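Long-range contacts in erythromycin C-12 hydroxylase (Saccharopolyspora erythraea, PDB 2JJN), which hydroxylates the macrolactone ring of erythromycin D at C-12 with a heme b iron and molecular oxygen, giving erythromycin C: residues D113-I118 with A359-R364; R123-D128 with D137-P142. The protein carries 2 engineered substitutions. All blocks are in the same frame, centred on the assembly; numbering follows the deposited sequence.

Interaction 1 of 2, residues D113-I118 with A359-R364; sequences DLEPRI and ARLENR. With HEM (protoporphyrin IX containing Fe), chain B.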
loop_
_atom_site.group_PDB
_atom_site.type_symbol
_atom_site.label_atom_id
_atom_site.label_comp_id
_atom_site.label_asym_id
_atom_site.label_seq_id
_atom_site.Cartn_x
_atom_site.Cartn_y
_atom_site.Cartn_z
ATOM N N ASP A 113 -1.158 -8.025 -19.127
ATOM C CA ASP A 113 -0.109 -7.942 -20.161
ATOM C C ASP A 113 1.287 -7.584 -19.618
ATOM O O ASP A 113 2.300 -7.753 -20.335
ATOM C CB ASP A 113 -0.506 -6.906 -21.209
ATOM C CG ASP A 113 -1.529 -7.447 -22.211
ATOM O OD1 ASP A 113 -1.878 -8.656 -22.219
ATOM O OD2 ASP A 113 -1.983 -6.597 -23.015
ATOM N N LEU A 114 1.337 -7.065 -18.381
ATOM C CA LEU A 114 2.613 -6.710 -17.783
ATOM C C LEU A 114 3.425 -7.921 -17.299
ATOM O O LEU A 114 4.586 -7.757 -16.973
ATOM C CB LEU A 114 2.424 -5.756 -16.606
ATOM C CG LEU A 114 1.928 -4.343 -16.986
ATOM C CD1 LEU A 114 1.516 -3.554 -15.768
ATOM C CD2 LEU A 114 2.935 -3.562 -17.793
ATOM N N GLU A 115 2.808 -9.091 -17.221
ATOM C CA GLU A 115 3.473 -10.225 -16.568
ATOM C C GLU A 115 4.871 -10.517 -17.137
ATOM O O GLU A 115 5.843 -10.614 -16.375
ATOM C CB GLU A 115 2.611 -11.501 -16.540
ATOM C CG GLU A 115 3.356 -12.668 -15.940
ATOM C CD GLU A 115 2.487 -13.892 -15.703
ATOM O OE1 GLU A 115 1.266 -13.813 -15.961
ATOM O OE2 GLU A 115 3.025 -14.947 -15.285
ATOM N N PRO A 116 4.984 -10.720 -18.444
ATOM C CA PRO A 116 6.331 -10.997 -18.959
ATOM C C PRO A 116 7.366 -9.917 -18.604
ATOM O O PRO A 116 8.540 -10.246 -18.219
ATOM C CB PRO A 116 6.118 -11.103 -20.478
ATOM C CG PRO A 116 4.664 -11.475 -20.642
ATOM C CD PRO A 116 3.966 -10.707 -19.507
ATOM N N ARG A 117 7.001 -8.633 -18.705
ATOM C CA ARG A 117 7.977 -7.575 -18.335
ATOM C C ARG A 117 8.328 -7.605 -16.825
ATOM O O ARG A 117 9.478 -7.382 -16.420
ATOM C CB ARG A 117 7.501 -6.165 -18.779
ATOM C CG ARG A 117 8.459 -5.074 -18.359
ATOM C CD ARG A 117 9.802 -5.172 -19.058
ATOM N NE ARG A 117 10.587 -3.966 -18.777
ATOM C CZ ARG A 117 11.915 -3.909 -18.738
ATOM N NH1 ARG A 117 12.645 -4.991 -19.017
ATOM N NH2 ARG A 117 12.519 -2.761 -18.435
ATOM N N ILE A 118 7.307 -7.853 -15.995
ATOM C CA ILE A 118 7.532 -7.961 -14.574
ATOM C C ILE A 118 8.546 -9.098 -14.302
ATOM O O ILE A 118 9.466 -8.952 -13.495
ATOM C CB ILE A 118 6.237 -8.245 -13.792
ATOM C CG1 ILE A 118 5.309 -7.009 -13.887
ATOM C CG2 ILE A 118 6.544 -8.527 -12.327
ATOM C CD1 ILE A 118 3.848 -7.308 -13.448
ATOM N N ALA A 359 -0.730 -5.400 -7.870
ATOM C CA ALA A 359 -0.016 -5.761 -6.627
ATOM C C ALA A 359 0.129 -7.270 -6.504
ATOM O O ALA A 359 1.226 -7.802 -6.179
ATOM C CB ALA A 359 -0.829 -5.225 -5.425
ATOM N N ARG A 360 -0.970 -7.979 -6.735
ATOM C CA ARG A 360 -0.956 -9.433 -6.627
ATOM C C ARG A 360 -0.035 -10.038 -7.682
ATOM O O ARG A 360 0.633 -11.058 -7.386
ATOM C CB ARG A 360 -2.367 -10.023 -6.754
ATOM C CG ARG A 360 -3.165 -9.778 -5.470
ATOM C CD ARG A 360 -4.646 -10.116 -5.710
ATOM N NE ARG A 360 -5.337 -10.137 -4.406
ATOM C CZ ARG A 360 -6.574 -9.683 -4.185
ATOM N NH1 ARG A 360 -7.234 -9.086 -5.161
ATOM N NH2 ARG A 360 -7.117 -9.797 -2.952
ATOM N N LEU A 361 -0.047 -9.464 -8.883
ATOM C CA LEU A 361 0.777 -10.008 -9.988
ATOM C C LEU A 361 2.266 -9.752 -9.713
ATOM O O LEU A 361 3.108 -10.675 -9.849
ATOM C CB LEU A 361 0.337 -9.336 -11.293
ATOM C CG LEU A 361 1.131 -9.782 -12.519
ATOM C CD1 LEU A 361 1.021 -11.289 -12.796
ATOM C CD2 LEU A 361 0.658 -8.937 -13.735
ATOM N N GLU A 362 2.589 -8.546 -9.319
ATOM C CA GLU A 362 3.988 -8.248 -9.047
ATOM C C GLU A 362 4.559 -9.109 -7.922
ATOM O O GLU A 362 5.679 -9.623 -8.023
ATOM C CB GLU A 362 4.154 -6.780 -8.676
ATOM C CG GLU A 362 3.746 -5.828 -9.797
ATOM C CD GLU A 362 4.176 -4.396 -9.515
ATOM O OE1 GLU A 362 3.447 -3.449 -9.878
ATOM O OE2 GLU A 362 5.226 -4.190 -8.899
ATOM N N ASN A 363 3.758 -9.339 -6.886
ATOM C CA ASN A 363 4.313 -10.082 -5.748
ATOM C C ASN A 363 4.307 -11.596 -6.021
ATOM O O ASN A 363 5.214 -12.321 -5.545
ATOM C CB ASN A 363 3.561 -9.695 -4.463
ATOM C CG ASN A 363 4.052 -8.404 -3.947
ATOM O OD1 ASN A 363 5.059 -8.382 -3.233
ATOM N ND2 ASN A 363 3.404 -7.317 -4.342
ATOM N N ARG A 364 3.359 -12.102 -6.820
ATOM C CA ARG A 364 3.400 -13.501 -7.233
ATOM C C ARG A 364 4.682 -13.735 -8.023
ATOM O O ARG A 364 5.443 -14.683 -7.757
ATOM C CB ARG A 364 2.195 -13.839 -8.125
ATOM C CG ARG A 364 2.332 -15.257 -8.692
ATOM C CD ARG A 364 1.046 -15.696 -9.425
ATOM N NE ARG A 364 0.756 -14.972 -10.667
ATOM C CZ ARG A 364 1.242 -15.282 -11.878
ATOM N NH1 ARG A 364 2.174 -16.231 -12.035
ATOM N NH2 ARG A 364 0.765 -14.648 -12.964
HETATM C CHA HEM B . -6.645 2.293 -2.729
HETATM C CHB HEM B . -3.808 -0.856 -0.311
HETATM C CHC HEM B . -1.230 -1.586 -4.349
HETATM C CHD HEM B . -3.526 2.121 -6.505
HETATM C C1A HEM B . -6.116 1.444 -1.779
HETATM C C2A HEM B . -6.651 1.283 -0.422
HETATM C C3A HEM B . -5.865 0.434 0.246
HETATM C C4A HEM B . -4.800 0.023 -0.647
HETATM C CMA HEM B . -6.012 -0.019 1.715
HETATM C CAA HEM B . -7.924 1.957 0.124
HETATM C CBA HEM B . -7.648 3.369 0.607
HETATM C CGA HEM B . -8.826 3.955 1.389
HETATM O O1A HEM B . -9.874 3.268 1.544
HETATM O O2A HEM B . -8.692 5.148 1.807
HETATM C C1B HEM B . -2.860 -1.337 -1.216
HETATM C C2B HEM B . -1.904 -2.377 -0.934
HETATM C C3B HEM B . -1.188 -2.591 -2.063
HETATM C C4B HEM B . -1.709 -1.662 -3.058
HETATM C CMB HEM B . -1.851 -3.036 0.460
HETATM C CAB HEM B . -0.014 -3.545 -2.356
HETATM C CBB HEM B . 0.033 -4.704 -1.782
HETATM C C1C HEM B . -1.625 -0.647 -5.277
HETATM C C2C HEM B . -1.071 -0.513 -6.614
HETATM C C3C HEM B . -1.706 0.517 -7.213
HETATM C C4C HEM B . -2.694 1.052 -6.273
HETATM C CMC HEM B . 0.046 -1.442 -7.160
HETATM C CAC HEM B . -1.487 1.124 -8.612
HETATM C CBC HEM B . -1.235 0.386 -9.693
HETATM C C1D HEM B . -4.530 2.485 -5.659
HETATM C C2D HEM B . -5.429 3.557 -5.945
HETATM C C3D HEM B . -6.395 3.599 -4.806
HETATM C C4D HEM B . -5.992 2.554 -3.912
HETATM C CMD HEM B . -5.415 4.496 -7.188
HETATM C CAD HEM B . -7.566 4.575 -4.595
HETATM C CBD HEM B . -8.883 3.996 -5.147
HETATM C CGD HEM B . -10.022 4.912 -4.824
HETATM O O1D HEM B . -9.881 5.825 -3.992
HETATM O O2D HEM B . -11.099 4.712 -5.424
HETATM N NA HEM B . -4.979 0.627 -1.899
HETATM N NB HEM B . -2.704 -0.867 -2.517
HETATM N NC HEM B . -2.582 0.338 -5.121
HETATM N ND HEM B . -4.892 1.897 -4.430
HETATM FE FE HEM B . -3.888 0.379 -3.528
HETATM O O HOH W 1 2.442 -17.402 -14.723
HETATM O O HOH W 2 -2.525 1.889 -2.648
#

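Interaction 2 of 2, residues R123-D128 with D137-P142; sequences RSLLAD and DVLAFP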
loop_
_atom_site.group_PDB
_atom_site.type_symbol
_atom_site.label_atom_id
_atom_site.label_comp_id
_atom_site.label_asym_id
_atom_site.label_seq_id
_atom_site.Cartn_x
_atom_site.Cartn_y
_atom_site.Cartn_z
ATOM N N ARG A 123 13.807 -11.114 -12.877
ATOM C CA ARG A 123 14.840 -12.140 -13.108
ATOM C C ARG A 123 16.199 -11.510 -13.350
ATOM O O ARG A 123 17.231 -11.997 -12.830
ATOM C CB ARG A 123 14.454 -13.001 -14.306
ATOM C CG ARG A 123 15.333 -14.234 -14.413
ATOM C CD ARG A 123 14.756 -15.234 -15.379
ATOM N NE ARG A 123 13.519 -15.831 -14.883
ATOM C CZ ARG A 123 12.797 -16.736 -15.559
ATOM N NH1 ARG A 123 13.213 -17.146 -16.764
ATOM N NH2 ARG A 123 11.655 -17.228 -15.091
ATOM N N SER A 124 16.229 -10.405 -14.103
ATOM C CA SER A 124 17.503 -9.718 -14.352
ATOM C C SER A 124 18.078 -9.049 -13.139
ATOM O O SER A 124 19.292 -9.131 -12.917
ATOM C CB SER A 124 17.308 -8.706 -15.457
ATOM O OG SER A 124 17.154 -9.382 -16.701
ATOM N N LEU A 125 17.212 -8.452 -12.327
ATOM C CA LEU A 125 17.729 -7.793 -11.123
ATOM C C LEU A 125 18.306 -8.838 -10.159
ATOM O O LEU A 125 19.353 -8.639 -9.548
ATOM C CB LEU A 125 16.613 -7.011 -10.432
ATOM C CG LEU A 125 16.109 -5.775 -11.219
ATOM C CD1 LEU A 125 14.938 -5.203 -10.430
ATOM C CD2 LEU A 125 17.207 -4.735 -11.375
ATOM N N LEU A 126 17.593 -9.944 -9.968
ATOM C CA LEU A 126 18.087 -10.970 -9.014
ATOM C C LEU A 126 19.342 -11.680 -9.538
ATOM O O LEU A 126 20.207 -12.055 -8.745
ATOM C CB LEU A 126 16.991 -12.010 -8.746
ATOM C CG LEU A 126 15.812 -11.483 -7.894
ATOM C CD1 LEU A 126 14.802 -12.577 -7.777
ATOM C CD2 LEU A 126 16.317 -11.000 -6.535
ATOM N N ALA A 127 19.453 -11.841 -10.860
ATOM C CA ALA A 127 20.596 -12.607 -11.417
ATOM C C ALA A 127 21.958 -11.957 -11.147
ATOM O O ALA A 127 22.991 -12.625 -11.125
ATOM C CB ALA A 127 20.393 -12.848 -12.888
ATOM N N ASP A 128 21.942 -10.657 -10.867
ATOM C CA ASP A 128 23.168 -9.934 -10.616
ATOM C C ASP A 128 23.478 -9.618 -9.159
ATOM O O ASP A 128 24.503 -8.991 -8.859
ATOM C CB ASP A 128 23.127 -8.646 -11.434
ATOM C CG ASP A 128 23.248 -8.920 -12.910
ATOM O OD1 ASP A 128 23.917 -9.914 -13.244
ATOM O OD2 ASP A 128 22.664 -8.157 -13.696
ATOM N N ASP A 137 16.832 -2.642 -1.825
ATOM C CA ASP A 137 17.580 -1.945 -2.830
ATOM C C ASP A 137 17.665 -2.705 -4.157
ATOM O O ASP A 137 17.659 -2.084 -5.232
ATOM C CB ASP A 137 19.014 -1.631 -2.358
ATOM C CG ASP A 137 19.085 -0.516 -1.364
ATOM O OD1 ASP A 137 18.070 0.148 -1.068
ATOM O OD2 ASP A 137 20.205 -0.353 -0.821
ATOM N N VAL A 138 17.758 -4.048 -4.076
ATOM C CA VAL A 138 18.029 -4.844 -5.284
ATOM C C VAL A 138 16.750 -5.059 -6.090
ATOM O O VAL A 138 16.761 -4.976 -7.327
ATOM C CB VAL A 138 18.663 -6.205 -4.964
ATOM C CG1 VAL A 138 18.662 -7.146 -6.194
ATOM C CG2 VAL A 138 20.104 -5.988 -4.497
ATOM N N LEU A 139 15.652 -5.357 -5.384
ATOM C CA LEU A 139 14.428 -5.787 -6.084
ATOM C C LEU A 139 13.169 -5.063 -5.623
ATOM O O LEU A 139 12.387 -4.585 -6.464
ATOM C CB LEU A 139 14.213 -7.301 -5.902
ATOM C CG LEU A 139 12.935 -7.837 -6.579
ATOM C CD1 LEU A 139 12.983 -7.637 -8.093
ATOM C CD2 LEU A 139 12.699 -9.312 -6.291
ATOM N N ALA A 140 12.918 -5.021 -4.325
ATOM C CA ALA A 140 11.541 -4.661 -3.907
ATOM C C ALA A 140 11.289 -3.199 -4.188
ATOM O O ALA A 140 10.161 -2.797 -4.481
ATOM C CB ALA A 140 11.298 -4.976 -2.447
ATOM N N PHE A 141 12.331 -2.385 -4.090
ATOM C CA PHE A 141 12.163 -0.958 -4.387
ATOM C C PHE A 141 12.129 -0.721 -5.896
ATOM O O PHE A 141 11.125 -0.146 -6.404
ATOM C CB PHE A 141 13.238 -0.096 -3.711
ATOM C CG PHE A 141 13.020 1.378 -3.905
ATOM C CD1 PHE A 141 12.293 2.100 -2.950
ATOM C CD2 PHE A 141 13.514 2.019 -5.039
ATOM C CE1 PHE A 141 12.097 3.482 -3.120
ATOM C CE2 PHE A 141 13.310 3.400 -5.244
ATOM C CZ PHE A 141 12.595 4.111 -4.276
ATOM N N PRO A 142 13.155 -1.155 -6.664
ATOM C CA PRO A 142 13.137 -0.848 -8.106
ATOM C C PRO A 142 12.007 -1.486 -8.934
ATOM O O PRO A 142 11.554 -0.894 -9.921
ATOM C CB PRO A 142 14.472 -1.343 -8.629
ATOM C CG PRO A 142 15.119 -2.116 -7.502
ATOM C CD PRO A 142 14.397 -1.853 -6.244
#

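Interaction 1 of 2, residues D113-I118 with A359-R364
The guanidinium of Arg364 presents its edge to the carboxylate of Glu115: NH2 lies 3.2 Å from Glu115 OE1, which sits in the guanidinium plane, and the two flat groups are turned 80° against each other. The hydrogen bond that goes with this salt bridge, from Arg364 NH2 to Glu115 OE2, is weak, bent to 146° at the hydrogen. A water bridges the pair, donating to Glu115 OE2 at 2.6 Å and accepting from Arg364 NH1. The stronger partner of each charge lies one turn on along its own helix, Arg119 for Glu115 and Glu368 for Arg364; the pair between the helices is secondary to these. Glu115 spans the distance because its chain is fully extended, with CG anti to the backbone N (chi1 176°), whereas Arg364 bends at chi3.

Beneath the ions the contact turns apolar. Ile118 CD1 meets Leu361 CD2 at 3.6 Å. Leu361 divides its methyls, CD2 going to Ile118 and CD1 lying against the aliphatic stem of Glu115, 4.1 Å from its CB. Branched aliphatic residues suit the inner side, and long charged ones suit the watered margin. On helix 356-374, Ala359 CB lies 3.6 Å from HEM CAB, a vinyl carbon, where a small side chain lets the helix run close to the porphyrin. Helix 356-374, the L helix that follows the heme-ligating Cys353, packs against helix 115-127, the D helix, as in the helical core of the cytochrome P450 fold.

Interaction 2 of 2, residues R123-D128 with D137-P142
Leu125 and Leu139 mark the closest backbone approach, 6.3 Å between their CA atoms, where the last turns of helix 115-127 meet a wide, pi-type turn at 137-140. Leu125 lies against that turn. Its CG stands anti to the carbonyl carbon (chi1 -68°), and CD1 ends 3.6 Å from Val138 O. The same Leu125 CD1 is 3.9 Å from Leu139 CD1 and also meets Pro142 CG. One methyl thus touches a backbone carbonyl oxygen, a leucine branch and the CG of a proline ring.

Leu139 works with both branches: while CD1 faces Leu125, CD2 lies against Leu126, 4.0 Å from Leu126 CD2. The forked end of leucine suits this place, because two successive residues of the facing helix can each be met by a separate methyl. Val138 adds its CG1, which comes within 3.7 Å of Leu125 O, so that each segment offers a carbonyl oxygen to a methyl of the other. Pro142, whose nitrogen bears no hydrogen, suits the first position of helix 142-152, and cannot give the i to i+4 helical bond to Val138 O, the oxygen that Leu125 CD1 meets.

Beyond the pair, Leu126 continues onto Ile370 and Phe374 of helix 356-374, and Leu139 onto Leu250 of helix 228-259, which carries the patch inward to the helical body of the P450. Between the two segments there is neither a hydrogen bond nor a salt bridge. The contact is held by dispersion and by the burial of aliphatic surface, 256 Å² over both sides, so the fit of the aliphatic shapes probably sets how the two segments lie together.

In the fold
Following the chain from the N terminus, helix 115-127 supplies one side of both contacts, its first turn to interaction 1 and its last to interaction 2. Just beyond it the chain passes through strand 132-134 and turns back as helix 135-140, closing interaction 2 with eight residues between its segments. Interaction 1 closes much later, after 240 residues that include the long helix 228-259, when helix 356-374 arrives from the heme-ligand region. The short loop is therefore nested inside the long one. The centres of interactions 1 and 2 lie about 14 Å apart. Interaction 1 joins the start of helix 115-127 to helix 356-374, and interaction 2 joins its end to helix 135-140, while Leu126 also touches helix 356-374.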